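Side-chain contacts in amidohydrolase (Pseudomonas aeruginosa, PDB 2I5G), which probably acts as a metal-dependent dipeptidase of the membrane dipeptidase (M19) family, built on a TIM-barrel scaffold: residues 138-141 against 142-145; 191-195 against 196-200; 225-228 against 229-232; 307-311 against 312-316. The protein carries 2 engineered substitutions. All blocks are in the same frame, centred on the assembly; numbering follows the deposited sequence.

Contact 1 of 4, residues 138-141 against 142-145; sequences SGFG and REIV
The capped first turn of helix 139-151 brings Phe140 against Ile144, one turn further on, with Ser138 as N-cap. CG1 of Ile144 lies over one face of the phenyl ring, 4.3 Å from the centroid of the Phe140 ring and 25° off its normal, a CH-pi contact. Phe140 reaches it because its CG stands anti to the backbone N (chi1 -174°), which swings the ring along the helix toward the later turn. The same pair is tied through the backbone, Ile144 N donating to Phe140 O at 3.0 Å. At the cap, Ser138 OG accepts from Gly141 N at 3.1 Å, and it is also bonded to Leu125 O. This is the crossover helix of a beta-alpha-beta unit running from strand 113-117 to strand 154-156, and its start lies at the dimer interface. Arg142 N is shared between the carbonyls four and three residues back, at 3.2 Å from Ser138 O and 2.9 Å from Gly139 O. Beyond the segments, Arg142 forms a salt bridge with Glu171. Arg270 of the second subunit pairs with Glu143 OE2, and Lys266 of that subunit makes a cation-pi contact with Phe140.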
ATOM      1  N   SER A 138       1.864   3.787   9.030  1.00  6.67           N
ATOM      2  CA  SER A 138       1.016   4.775   8.366  1.00  6.22           C
ATOM      3  C   SER A 138      -0.229   5.051   9.190  1.00  5.21           C
ATOM      4  O   SER A 138      -0.481   4.371  10.180  1.00  4.00           O
ATOM      5  CB  SER A 138       0.597   4.282   6.975  1.00 11.22           C
ATOM      6  OG  SER A 138      -0.513   3.403   7.051  1.00 11.90           O
ATOM      7  N   GLY A 139      -1.002   6.054   8.779  1.00  6.11           N
ATOM      8  CA  GLY A 139      -2.221   6.376   9.493  1.00  5.29           C
ATOM      9  C   GLY A 139      -3.167   5.188   9.455  1.00  6.39           C
ATOM     10  O   GLY A 139      -3.656   4.738  10.497  1.00  5.95           O
ATOM     11  N   PHE A 140      -3.421   4.675   8.248  1.00  8.67           N
ATOM     12  CA  PHE A 140      -4.303   3.528   8.061  1.00  7.68           C
ATOM     13  C   PHE A 140      -3.829   2.363   8.931  1.00  8.34           C
ATOM     14  O   PHE A 140      -4.636   1.604   9.477  1.00  7.88           O
ATOM     15  CB  PHE A 140      -4.311   3.116   6.593  1.00  3.15           C
ATOM     16  CG  PHE A 140      -5.305   2.042   6.268  1.00  3.57           C
ATOM     17  CD1 PHE A 140      -6.671   2.279   6.380  1.00  4.99           C
ATOM     18  CD2 PHE A 140      -4.879   0.790   5.835  1.00  4.20           C
ATOM     19  CE1 PHE A 140      -7.601   1.283   6.061  1.00  5.35           C
ATOM     20  CE2 PHE A 140      -5.805  -0.215   5.513  1.00  4.21           C
ATOM     21  CZ  PHE A 140      -7.165   0.037   5.627  1.00  4.49           C
ATOM     22  N   GLY A 141      -2.511   2.229   9.063  1.00  6.16           N
ATOM     23  CA  GLY A 141      -1.954   1.167   9.880  1.00  8.30           C
ATOM     24  C   GLY A 141      -2.346   1.257  11.347  1.00  8.67           C
ATOM     25  O   GLY A 141      -2.521   0.239  12.010  1.00  8.78           O
ATOM     26  N   ARG A 142      -2.486   2.470  11.868  1.00  8.58           N
ATOM     27  CA  ARG A 142      -2.859   2.638  13.266  1.00 10.97           C
ATOM     28  C   ARG A 142      -4.308   2.218  13.470  1.00 11.94           C
ATOM     29  O   ARG A 142      -4.697   1.805  14.564  1.00 11.69           O
ATOM     30  CB  ARG A 142      -2.683   4.092  13.702  1.00 22.08           C
ATOM     31  CG  ARG A 142      -1.296   4.650  13.468  1.00 26.61           C
ATOM     32  CD  ARG A 142      -1.200   6.064  14.004  1.00 29.05           C
ATOM     33  NE  ARG A 142      -1.135   6.083  15.463  1.00 33.66           N
ATOM     34  CZ  ARG A 142      -0.028   5.853  16.163  1.00 36.80           C
ATOM     35  NH1 ARG A 142       1.116   5.588  15.542  1.00 38.02           N
ATOM     36  NH2 ARG A 142      -0.061   5.888  17.489  1.00 39.05           N
ATOM     37  N   GLU A 143      -5.114   2.336  12.419  1.00 16.86           N
ATOM     38  CA  GLU A 143      -6.509   1.941  12.516  1.00 15.71           C
ATOM     39  C   GLU A 143      -6.566   0.423  12.463  1.00 15.52           C
ATOM     40  O   GLU A 143      -7.393  -0.202  13.128  1.00 17.69           O
ATOM     41  CB  GLU A 143      -7.333   2.540  11.374  1.00 12.38           C
ATOM     42  CG  GLU A 143      -7.335   4.060  11.347  1.00 11.42           C
ATOM     43  CD  GLU A 143      -8.440   4.638  10.473  1.00 10.23           C
ATOM     44  OE1 GLU A 143      -9.623   4.535  10.863  1.00  8.98           O
ATOM     45  OE2 GLU A 143      -8.119   5.194   9.397  1.00  8.57           O
ATOM     46  N   ILE A 144      -5.677  -0.173  11.674  1.00  8.86           N
ATOM     47  CA  ILE A 144      -5.645  -1.621  11.576  1.00  7.79           C
ATOM     48  C   ILE A 144      -5.179  -2.231  12.893  1.00  7.15           C
ATOM     49  O   ILE A 144      -5.731  -3.227  13.340  1.00  8.92           O
ATOM     50  CB  ILE A 144      -4.730  -2.100  10.426  1.00  4.44           C
ATOM     51  CG1 ILE A 144      -5.361  -1.752   9.080  1.00  3.87           C
ATOM     52  CG2 ILE A 144      -4.551  -3.609  10.496  1.00  5.40           C
ATOM     53  CD1 ILE A 144      -6.675  -2.487   8.803  1.00  2.98           C
ATOM     54  N   VAL A 145      -4.175  -1.634  13.521  1.00  9.73           N
ATOM     55  CA  VAL A 145      -3.686  -2.161  14.792  1.00 10.59           C
ATOM     56  C   VAL A 145      -4.816  -2.132  15.805  1.00 10.80           C
ATOM     57  O   VAL A 145      -5.081  -3.124  16.484  1.00 11.42           O
ATOM     58  CB  VAL A 145      -2.515  -1.334  15.351  1.00  1.14           C
ATOM     59  CG1 VAL A 145      -2.145  -1.832  16.748  1.00  1.14           C
ATOM     60  CG2 VAL A 145      -1.312  -1.443  14.425  1.00  1.27           C
TER

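Contact 2 of 4, residues 191-195 against 196-200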
ATOM      1  N   ARG A 191      16.937  -9.246   8.297  1.00 17.37           N
ATOM      2  CA  ARG A 191      15.782  -9.746   9.034  1.00 15.26           C
ATOM      3  C   ARG A 191      16.033 -10.081  10.498  1.00 13.49           C
ATOM      4  O   ARG A 191      15.097 -10.375  11.240  1.00 14.46           O
ATOM      5  CB  ARG A 191      15.154 -10.946   8.318  1.00  9.64           C
ATOM      6  CG  ARG A 191      13.650 -10.815   8.263  1.00 10.75           C
ATOM      7  CD  ARG A 191      12.952 -11.875   7.441  1.00 12.14           C
ATOM      8  NE  ARG A 191      12.887 -13.168   8.112  1.00 14.84           N
ATOM      9  CZ  ARG A 191      12.542 -13.346   9.383  1.00 14.34           C
ATOM     10  NH1 ARG A 191      12.233 -12.309  10.150  1.00 11.81           N
ATOM     11  NH2 ARG A 191      12.495 -14.572   9.885  1.00 15.30           N
ATOM     12  N   ASN A 192      17.289 -10.036  10.920  1.00 17.31           N
ATOM     13  CA  ASN A 192      17.618 -10.310  12.313  1.00 17.43           C
ATOM     14  C   ASN A 192      17.361  -9.067  13.162  1.00 17.85           C
ATOM     15  O   ASN A 192      17.346  -7.948  12.645  1.00 18.66           O
ATOM     16  CB  ASN A 192      19.078 -10.734  12.451  1.00  8.33           C
ATOM     17  CG  ASN A 192      19.309 -12.148  11.994  1.00  7.93           C
ATOM     18  OD1 ASN A 192      18.373 -12.936  11.905  1.00  8.62           O
ATOM     19  ND2 ASN A 192      20.557 -12.488  11.720  1.00  5.37           N
ATOM     20  N   LYS A 193      17.165  -9.260  14.462  1.00  9.81           N
ATOM     21  CA  LYS A 193      16.902  -8.143  15.358  1.00 11.58           C
ATOM     22  C   LYS A 193      18.069  -7.821  16.299  1.00 12.26           C
ATOM     23  O   LYS A 193      18.752  -8.715  16.795  1.00 13.62           O
ATOM     24  CB  LYS A 193      15.645  -8.430  16.179  1.00 13.66           C
ATOM     25  CG  LYS A 193      14.463  -8.939  15.361  1.00 15.17           C
ATOM     26  CD  LYS A 193      14.007  -7.940  14.303  1.00 16.91           C
ATOM     27  CE  LYS A 193      12.754  -8.435  13.583  1.00 17.52           C
ATOM     28  NZ  LYS A 193      12.403  -7.599  12.402  1.00 18.27           N
ATOM     29  N   SER A 194      18.278  -6.530  16.546  1.00 22.30           N
ATOM     30  CA  SER A 194      19.347  -6.051  17.422  1.00 22.87           C
ATOM     31  C   SER A 194      19.007  -6.321  18.878  1.00 23.63           C
ATOM     32  O   SER A 194      17.848  -6.555  19.212  1.00 24.50           O
ATOM     33  CB  SER A 194      19.533  -4.546  17.245  1.00 13.66           C
ATOM     34  OG  SER A 194      18.419  -3.856  17.784  1.00 11.76           O
ATOM     35  N   ASP A 195      20.018  -6.279  19.744  1.00 23.58           N
ATOM     36  CA  ASP A 195      19.803  -6.511  21.170  1.00 23.26           C
ATOM     37  C   ASP A 195      18.840  -5.453  21.700  1.00 23.22           C
ATOM     38  O   ASP A 195      17.912  -5.755  22.459  1.00 22.42           O
ATOM     39  CB  ASP A 195      21.125  -6.440  21.940  1.00 29.85           C
ATOM     40  CG  ASP A 195      22.132  -7.484  21.477  1.00 34.06           C
ATOM     41  OD1 ASP A 195      21.741  -8.652  21.271  1.00 35.76           O
ATOM     42  OD2 ASP A 195      23.323  -7.142  21.331  1.00 38.29           O
ATOM     43  N   GLU A 196      19.065  -4.208  21.290  1.00 17.97           N
ATOM     44  CA  GLU A 196      18.211  -3.109  21.717  1.00 18.21           C
ATOM     45  C   GLU A 196      16.765  -3.400  21.337  1.00 16.86           C
ATOM     46  O   GLU A 196      15.845  -3.144  22.116  1.00 16.51           O
ATOM     47  CB  GLU A 196      18.679  -1.790  21.082  1.00 42.06           C
ATOM     48  CG  GLU A 196      19.182  -1.920  19.642  1.00 46.31           C
ATOM     49  CD  GLU A 196      20.669  -2.267  19.542  1.00 49.63           C
ATOM     50  OE1 GLU A 196      21.512  -1.361  19.711  1.00 49.65           O
ATOM     51  OE2 GLU A 196      20.999  -3.445  19.299  1.00 50.28           O
ATOM     52  N   GLU A 197      16.570  -3.954  20.143  1.00 16.57           N
ATOM     53  CA  GLU A 197      15.231  -4.280  19.661  1.00 15.52           C
ATOM     54  C   GLU A 197      14.580  -5.386  20.476  1.00 14.36           C
ATOM     55  O   GLU A 197      13.412  -5.288  20.862  1.00 12.26           O
ATOM     56  CB  GLU A 197      15.285  -4.713  18.202  1.00 24.19           C
ATOM     57  CG  GLU A 197      15.504  -3.589  17.231  1.00 27.64           C
ATOM     58  CD  GLU A 197      15.450  -4.061  15.794  1.00 29.67           C
ATOM     59  OE1 GLU A 197      16.424  -4.698  15.337  1.00 27.46           O
ATOM     60  OE2 GLU A 197      14.423  -3.805  15.126  1.00 31.16           O
ATOM     61  N   LEU A 198      15.339  -6.450  20.719  1.00 13.60           N
ATOM     62  CA  LEU A 198      14.842  -7.578  21.483  1.00 12.82           C
ATOM     63  C   LEU A 198      14.499  -7.163  22.905  1.00 12.55           C
ATOM     64  O   LEU A 198      13.556  -7.674  23.499  1.00 14.40           O
ATOM     65  CB  LEU A 198      15.892  -8.681  21.513  1.00  8.86           C
ATOM     66  CG  LEU A 198      16.243  -9.324  20.171  1.00  9.60           C
ATOM     67  CD1 LEU A 198      17.423 -10.242  20.376  1.00  8.85           C
ATOM     68  CD2 LEU A 198      15.044 -10.102  19.611  1.00  5.63           C
ATOM     69  N   LYS A 199      15.270  -6.231  23.453  1.00  9.02           N
ATOM     70  CA  LYS A 199      15.037  -5.776  24.817  1.00  8.78           C
ATOM     71  C   LYS A 199      13.831  -4.861  24.866  1.00  9.02           C
ATOM     72  O   LYS A 199      13.066  -4.876  25.836  1.00  8.23           O
ATOM     73  CB  LYS A 199      16.277  -5.048  25.349  1.00 18.87           C
ATOM     74  CG  LYS A 199      16.079  -4.392  26.710  1.00 21.25           C
ATOM     75  CD  LYS A 199      17.386  -3.815  27.258  1.00 22.75           C
ATOM     76  CE  LYS A 199      17.138  -2.683  28.252  1.00 23.15           C
ATOM     77  NZ  LYS A 199      16.304  -3.092  29.412  1.00 26.68           N
ATOM     78  N   PHE A 200      13.656  -4.083  23.803  1.00 10.54           N
ATOM     79  CA  PHE A 200      12.545  -3.144  23.705  1.00 12.42           C
ATOM     80  C   PHE A 200      11.186  -3.841  23.583  1.00 13.99           C
ATOM     81  O   PHE A 200      10.196  -3.374  24.146  1.00 15.64           O
ATOM     82  CB  PHE A 200      12.751  -2.219  22.500  1.00  5.24           C
ATOM     83  CG  PHE A 200      11.752  -1.091  22.412  1.00  4.15           C
ATOM     84  CD1 PHE A 200      11.997   0.121  23.042  1.00  1.68           C
ATOM     85  CD2 PHE A 200      10.564  -1.247  21.697  1.00  2.53           C
ATOM     86  CE1 PHE A 200      11.073   1.166  22.964  1.00  1.45           C
ATOM     87  CE2 PHE A 200       9.635  -0.210  21.614  1.00  2.80           C
ATOM     88  CZ  PHE A 200       9.889   1.000  22.249  1.00  1.50           C
TER
HETATM   89  O   HOH W   1      16.541  -4.984  12.465  1.00 16.12           O
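The chain passes from the extended backbone of Lys193 and Ser194 straight into the first turn of helix 195-203, where Leu198 N donates to Ser194 O at 2.9 Å and Lys199 N to Asp195 O at 2.9 Å. Ser194 is the N-cap, and with Glu197 it forms a capping box, in which the side chain of each residue accepts from the backbone N-H of the other. Ser194 N donates to Glu197 OE1 at 2.9 Å in an almost straight bond (175°), meeting that oxygen on its anti side and 24° out of the carboxylate plane. In return, Glu197 N donates to Ser194 OG at 3.0 Å, although the modelled place of this hydroxyl is less certain. Glu197 arrives there because its CG lies beside its own backbone N (chi1 -74°) and the chain then runs extended, carrying the carboxylate back along the helix start. A water adds a further link: it donates to Glu197 OE1 at 2.9 Å and to Asn192 O at 3.1 Å, so OE1 is gripped from the loop as well as from the cap. Lys193 crosses Glu197 at about a right angle, while its CB packs on Leu198 CD2 at 3.9 Å; its ammonium group goes elsewhere, to Ser158 O. Around this helix start, Glu197 touches Ser162 of helix 162-171, Asp195 and Leu198 rest on Ile238 of helix 225-239, with Asp195 also bonded to Tyr234, and Lys193 packs on Tyr178 and Cys181 of strand 177-181.

Contact 3 of 4, residues 225-228 against 229-232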
ATOM      1  N   ILE A 225      21.771 -28.472  15.395  1.00 12.50           N
ATOM      2  CA  ILE A 225      20.697 -28.317  16.358  1.00 10.63           C
ATOM      3  C   ILE A 225      21.187 -27.468  17.537  1.00 11.30           C
ATOM      4  O   ILE A 225      20.439 -26.660  18.084  1.00 12.96           O
ATOM      5  CB  ILE A 225      20.187 -29.737  16.796  1.00  9.15           C
ATOM      6  CG1 ILE A 225      18.667 -29.723  16.975  1.00  7.79           C
ATOM      7  CG2 ILE A 225      20.899 -30.211  18.048  1.00  5.19           C
ATOM      8  CD1 ILE A 225      18.179 -28.866  18.088  1.00 13.09           C
ATOM      9  N   ASP A 226      22.459 -27.627  17.892  1.00 18.35           N
ATOM     10  CA  ASP A 226      23.074 -26.881  18.997  1.00 19.34           C
ATOM     11  C   ASP A 226      23.235 -25.394  18.715  1.00 18.54           C
ATOM     12  O   ASP A 226      23.107 -24.572  19.617  1.00 18.99           O
ATOM     13  CB  ASP A 226      24.447 -27.463  19.330  1.00 36.98           C
ATOM     14  CG  ASP A 226      24.357 -28.769  20.083  1.00 40.50           C
ATOM     15  OD1 ASP A 226      24.006 -28.736  21.279  1.00 41.77           O
ATOM     16  OD2 ASP A 226      24.632 -29.827  19.476  1.00 42.44           O
ATOM     17  N   ASP A 227      23.534 -25.049  17.468  1.00 18.42           N
ATOM     18  CA  ASP A 227      23.699 -23.650  17.093  1.00 18.48           C
ATOM     19  C   ASP A 227      22.369 -22.929  17.243  1.00 17.78           C
ATOM     20  O   ASP A 227      22.321 -21.713  17.418  1.00 18.60           O
ATOM     21  CB  ASP A 227      24.191 -23.544  15.649  1.00 23.12           C
ATOM     22  CG  ASP A 227      25.623 -24.017  15.490  1.00 26.15           C
ATOM     23  OD1 ASP A 227      26.529 -23.378  16.068  1.00 28.24           O
ATOM     24  OD2 ASP A 227      25.843 -25.027  14.791  1.00 27.25           O
ATOM     25  N   TYR A 228      21.288 -23.695  17.175  1.00 13.07           N
ATOM     26  CA  TYR A 228      19.945 -23.152  17.313  1.00 11.92           C
ATOM     27  C   TYR A 228      19.696 -22.871  18.797  1.00 12.01           C
ATOM     28  O   TYR A 228      19.241 -21.790  19.166  1.00 12.00           O
ATOM     29  CB  TYR A 228      18.938 -24.161  16.755  1.00 11.27           C
ATOM     30  CG  TYR A 228      17.492 -23.727  16.760  1.00  9.05           C
ATOM     31  CD1 TYR A 228      17.136 -22.393  16.543  1.00  6.92           C
ATOM     32  CD2 TYR A 228      16.469 -24.668  16.904  1.00  7.33           C
ATOM     33  CE1 TYR A 228      15.796 -22.009  16.461  1.00  6.05           C
ATOM     34  CE2 TYR A 228      15.131 -24.296  16.822  1.00  7.44           C
ATOM     35  CZ  TYR A 228      14.800 -22.966  16.596  1.00  6.45           C
ATOM     36  OH  TYR A 228      13.476 -22.608  16.468  1.00  8.07           O
ATOM     37  N   ALA A 229      20.009 -23.843  19.646  1.00 15.09           N
ATOM     38  CA  ALA A 229      19.840 -23.661  21.082  1.00 15.63           C
ATOM     39  C   ALA A 229      20.674 -22.456  21.507  1.00 16.80           C
ATOM     40  O   ALA A 229      20.265 -21.676  22.360  1.00 18.05           O
ATOM     41  CB  ALA A 229      20.305 -24.899  21.828  1.00  6.73           C
ATOM     42  N   GLU A 230      21.850 -22.309  20.903  1.00 17.17           N
ATOM     43  CA  GLU A 230      22.736 -21.194  21.213  1.00 17.78           C
ATOM     44  C   GLU A 230      22.015 -19.870  20.991  1.00 17.17           C
ATOM     45  O   GLU A 230      22.051 -18.973  21.837  1.00 16.81           O
ATOM     46  CB  GLU A 230      23.982 -21.252  20.326  1.00 38.19           C
ATOM     47  CG  GLU A 230      24.872 -20.020  20.406  1.00 40.61           C
ATOM     48  CD  GLU A 230      26.099 -20.115  19.508  1.00 45.36           C
ATOM     49  OE1 GLU A 230      26.829 -19.104  19.383  1.00 44.20           O
ATOM     50  OE2 GLU A 230      26.340 -21.198  18.930  1.00 48.98           O
ATOM     51  N   ALA A 231      21.356 -19.750  19.843  1.00 18.19           N
ATOM     52  CA  ALA A 231      20.635 -18.530  19.523  1.00 16.78           C
ATOM     53  C   ALA A 231      19.440 -18.362  20.457  1.00 16.57           C
ATOM     54  O   ALA A 231      19.116 -17.250  20.863  1.00 17.72           O
ATOM     55  CB  ALA A 231      20.178 -18.554  18.062  1.00  3.29           C
ATOM     56  N   ILE A 232      18.795 -19.469  20.807  1.00 12.20           N
ATOM     57  CA  ILE A 232      17.643 -19.418  21.697  1.00 12.50           C
ATOM     58  C   ILE A 232      18.052 -18.981  23.095  1.00 13.45           C
ATOM     59  O   ILE A 232      17.268 -18.354  23.815  1.00 15.74           O
ATOM     60  CB  ILE A 232      16.928 -20.790  21.761  1.00  5.68           C
ATOM     61  CG1 ILE A 232      16.236 -21.060  20.422  1.00  4.05           C
ATOM     62  CG2 ILE A 232      15.907 -20.814  22.899  1.00  5.28           C
ATOM     63  CD1 ILE A 232      15.534 -22.362  20.354  1.00  5.84           C
TER
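Four backbone hydrogen bonds, each from an N-H to the carbonyl four residues earlier, join residues 225-228 to 229-232. The bond from Ile232 N to Tyr228 O is 2.9 Å long. That from Glu230 N to Asp226 O has the same length of 2.9 Å, whereas Ala231 N reaches Asp227 O at a longer 3.3 Å. Asp226 also forms a salt bridge through OD1 with Arg300, outside the two segments. Apart from this backbone set, the side chains of Asp227 and Glu230 lie side by side and point the same way, their carboxylate planes turned 42° apart, with Asp227 OD1 3.6 Å from Glu230 OE2. Such closeness of like charges is probably unfavourable; the other oxygen of Asp227, OD2, accepts from Thr224 N and has a weak, long ion pair with Lys219.

Apolar packing rests on Tyr228 and Ile232. The methyl CD1 of Ile232 sits over the centre of the ring, 3.9 Å from the centroid of Tyr228 and 10° off its normal, a CH-pi contact. An extended isoleucine (chi2 179°) carries CD1 out to that position. At the far end of the ring, the hydroxyl bonds to Val210 O, while Ile244 and Ile246 of strand 244-246 pack against Ile232. Helix 225-239 thus lies against the sheet as the crossover of a beta-alpha-beta unit between strands 207-210 and 244-246, the repeating element of a TIM barrel.

Contact 4 of 4, residues 307-311 against 312-316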
ATOM      1  N   VAL A 307      12.265 -25.212  30.074  1.00 14.18           N
ATOM      2  CA  VAL A 307      12.043 -25.926  28.822  1.00 14.82           C
ATOM      3  C   VAL A 307      10.553 -25.957  28.465  1.00 15.66           C
ATOM      4  O   VAL A 307      10.187 -25.658  27.331  1.00 17.18           O
ATOM      5  CB  VAL A 307      12.571 -27.380  28.897  1.00 36.71           C
ATOM      6  CG1 VAL A 307      12.260 -28.116  27.598  1.00 35.01           C
ATOM      7  CG2 VAL A 307      14.073 -27.375  29.159  1.00 35.78           C
ATOM      8  N   ARG A 308       9.696 -26.312  29.422  1.00 19.17           N
ATOM      9  CA  ARG A 308       8.258 -26.355  29.159  1.00 19.59           C
ATOM     10  C   ARG A 308       7.879 -25.012  28.543  1.00 20.61           C
ATOM     11  O   ARG A 308       7.098 -24.939  27.590  1.00 21.43           O
ATOM     12  CB  ARG A 308       7.450 -26.520  30.452  1.00 24.48           C
ATOM     13  CG  ARG A 308       8.074 -27.381  31.535  1.00 25.99           C
ATOM     14  CD  ARG A 308       7.743 -28.856  31.402  1.00 26.42           C
ATOM     15  NE  ARG A 308       6.310 -29.098  31.281  1.00 25.28           N
ATOM     16  CZ  ARG A 308       5.732 -30.279  31.478  1.00 26.10           C
ATOM     17  NH1 ARG A 308       6.456 -31.335  31.822  1.00 24.92           N
ATOM     18  NH2 ARG A 308       4.424 -30.411  31.303  1.00 28.90           N
ATOM     19  N   LYS A 309       8.443 -23.948  29.108  1.00 26.99           N
ATOM     20  CA  LYS A 309       8.180 -22.586  28.653  1.00 27.96           C
ATOM     21  C   LYS A 309       8.509 -22.415  27.182  1.00 28.53           C
ATOM     22  O   LYS A 309       7.624 -22.214  26.354  1.00 29.42           O
ATOM     23  CB  LYS A 309       9.022 -21.578  29.437  1.00 24.89           C
ATOM     24  CG  LYS A 309       8.977 -21.718  30.939  1.00 24.06           C
ATOM     25  CD  LYS A 309       7.594 -21.453  31.469  1.00 24.92           C
ATOM     26  CE  LYS A 309       7.673 -21.013  32.916  1.00 25.75           C
ATOM     27  NZ  LYS A 309       8.564 -19.824  33.064  1.00 25.57           N
ATOM     28  N   VAL A 310       9.798 -22.495  26.872  1.00 18.03           N
ATOM     29  CA  VAL A 310      10.281 -22.315  25.517  1.00 18.46           C
ATOM     30  C   VAL A 310       9.624 -23.227  24.495  1.00 18.33           C
ATOM     31  O   VAL A 310       9.450 -22.837  23.345  1.00 21.20           O
ATOM     32  CB  VAL A 310      11.807 -22.507  25.447  1.00 25.17           C
ATOM     33  CG1 VAL A 310      12.298 -22.227  24.040  1.00 25.69           C
ATOM     34  CG2 VAL A 310      12.492 -21.577  26.437  1.00 26.72           C
HETATM   35  N   MSE A 311       9.242 -24.430  24.898  1.00 19.29           N
HETATM   36  CA  MSE A 311       8.628 -25.334  23.935  1.00 19.36           C
HETATM   37  C   MSE A 311       7.164 -25.045  23.624  1.00 17.39           C
HETATM   38  O   MSE A 311       6.656 -25.494  22.593  1.00 16.08           O
HETATM   39  CB  MSE A 311       8.797 -26.796  24.376  1.00 29.71           C
HETATM   40  CG  MSE A 311      10.243 -27.289  24.353  1.00 33.32           C
HETATM   41 SE   MSE A 311      11.194 -26.886  22.694  1.00 40.97          SE
HETATM   42  CE  MSE A 311      10.231 -28.040  21.480  1.00 36.97           C
ATOM     43  N   GLY A 312       6.483 -24.292  24.488  1.00 15.44           N
ATOM     44  CA  GLY A 312       5.089 -24.002  24.210  1.00 14.13           C
ATOM     45  C   GLY A 312       4.293 -23.211  25.231  1.00 14.49           C
ATOM     46  O   GLY A 312       3.539 -22.312  24.859  1.00 14.13           O
ATOM     47  N   GLU A 313       4.438 -23.537  26.511  1.00 15.76           N
ATOM     48  CA  GLU A 313       3.698 -22.830  27.553  1.00 14.01           C
ATOM     49  C   GLU A 313       3.680 -21.316  27.375  1.00 13.61           C
ATOM     50  O   GLU A 313       2.638 -20.689  27.536  1.00 14.31           O
ATOM     51  CB  GLU A 313       4.259 -23.175  28.933  1.00 21.39           C
ATOM     52  CG  GLU A 313       4.006 -24.614  29.348  1.00 24.08           C
ATOM     53  CD  GLU A 313       4.328 -24.871  30.809  1.00 25.20           C
ATOM     54  OE1 GLU A 313       4.063 -25.999  31.286  1.00 24.10           O
ATOM     55  OE2 GLU A 313       4.847 -23.946  31.478  1.00 25.90           O
ATOM     56  N   ASN A 314       4.825 -20.730  27.044  1.00  8.47           N
ATOM     57  CA  ASN A 314       4.904 -19.290  26.853  1.00  8.82           C
ATOM     58  C   ASN A 314       4.006 -18.805  25.708  1.00  9.92           C
ATOM     59  O   ASN A 314       3.362 -17.758  25.815  1.00 10.26           O
ATOM     60  CB  ASN A 314       6.356 -18.864  26.602  1.00 11.31           C
ATOM     61  CG  ASN A 314       7.178 -18.773  27.891  1.00 13.79           C
ATOM     62  OD1 ASN A 314       6.720 -19.164  28.968  1.00 15.48           O
ATOM     63  ND2 ASN A 314       8.397 -18.257  27.777  1.00 13.64           N
ATOM     64  N   TRP A 315       3.961 -19.557  24.613  1.00 11.44           N
ATOM     65  CA  TRP A 315       3.128 -19.168  23.488  1.00 11.22           C
ATOM     66  C   TRP A 315       1.674 -19.148  23.915  1.00 12.41           C
ATOM     67  O   TRP A 315       0.919 -18.243  23.555  1.00 13.45           O
ATOM     68  CB  TRP A 315       3.290 -20.146  22.329  1.00 10.66           C
ATOM     69  CG  TRP A 315       4.121 -19.615  21.215  1.00 10.04           C
ATOM     70  CD1 TRP A 315       5.196 -20.226  20.632  1.00  9.93           C
ATOM     71  CD2 TRP A 315       3.945 -18.370  20.526  1.00  9.68           C
ATOM     72  NE1 TRP A 315       5.698 -19.438  19.622  1.00  8.28           N
ATOM     73  CE2 TRP A 315       4.948 -18.294  19.537  1.00  8.59           C
ATOM     74  CE3 TRP A 315       3.034 -17.312  20.650  1.00 11.06           C
ATOM     75  CZ2 TRP A 315       5.067 -17.197  18.673  1.00  8.95           C
ATOM     76  CZ3 TRP A 315       3.154 -16.222  19.792  1.00  9.26           C
ATOM     77  CH2 TRP A 315       4.165 -16.175  18.817  1.00  8.79           C
ATOM     78  N   VAL A 316       1.285 -20.153  24.690  1.00 15.26           N
ATOM     79  CA  VAL A 316      -0.088 -20.253  25.154  1.00 16.60           C
ATOM     80  C   VAL A 316      -0.500 -19.057  26.014  1.00 17.77           C
ATOM     81  O   VAL A 316      -1.586 -18.507  25.836  1.00 18.88           O
ATOM     82  CB  VAL A 316      -0.310 -21.558  25.953  1.00  9.91           C
ATOM     83  CG1 VAL A 316      -1.743 -21.622  26.453  1.00  7.39           C
ATOM     84  CG2 VAL A 316      -0.010 -22.762  25.073  1.00  7.05           C
TER
HETATM   85  O   HOH W   2       6.755 -20.968  23.901  1.00 21.07           O
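From its CB outward, Lys309 runs past the side chains of the next turn. CB lies 3.4 Å from Asn314 OD1, and CG stays within 3.9 Å of Asn314 OD1. A bend at chi2 (-64°) folds the chain back along that amide, bringing CD to 3.5 Å from Asn314 OD1; CD also meets the carboxylate of Glu313, 3.7 Å from Glu313 OE2. The tip, NZ, then leaves for salt bridges with Glu241 and Asp242. Alongside, Glu313 extends back over Arg308: its OE1 is 3.5 Å from Arg308 CB and makes a long salt bridge, 3.8 Å, to Arg308 NE at the guanidinium edge, with the two planes 63° apart. Beneath these side chains the helix widens into a pi-type turn. Glu313 N donates to Arg308 O and Asn314 N to Lys309 O, both five residues back; Gly312 N also reaches Lys309 O, from the opposite face to Asn314 N. A water bridges Lys309 O and Trp315 N. Asn314 ND2 binds Glu241 O and Ile244 O, and Trp315 NE1 binds Ile246 O, so helix 304-323 is tied to strand 244-246, while Val307 and Met311 pack on helix 291-299 and Val316 on strand 13-17.

Overall arrangement
Along the chain the four contacts come in series, each within one helix or at its start: 139-151, 195-203, 225-239 and 304-323. Contact 1 lies at the dimer interface, its centre about 36 Å from that of contact 3, on opposite sides of the chain's centre. Contacts 2 and 3 have centres about 17 Å apart and are linked through helix 225-239, whose later residues meet the start of helix 195-203. Contacts 3 and 4, about 16 Å between centres, touch through Ile232 and Val310 and share strand 244-246. Each contact is local to one helix or its start, and these helices pack around the parallel strands of the TIM-barrel fold.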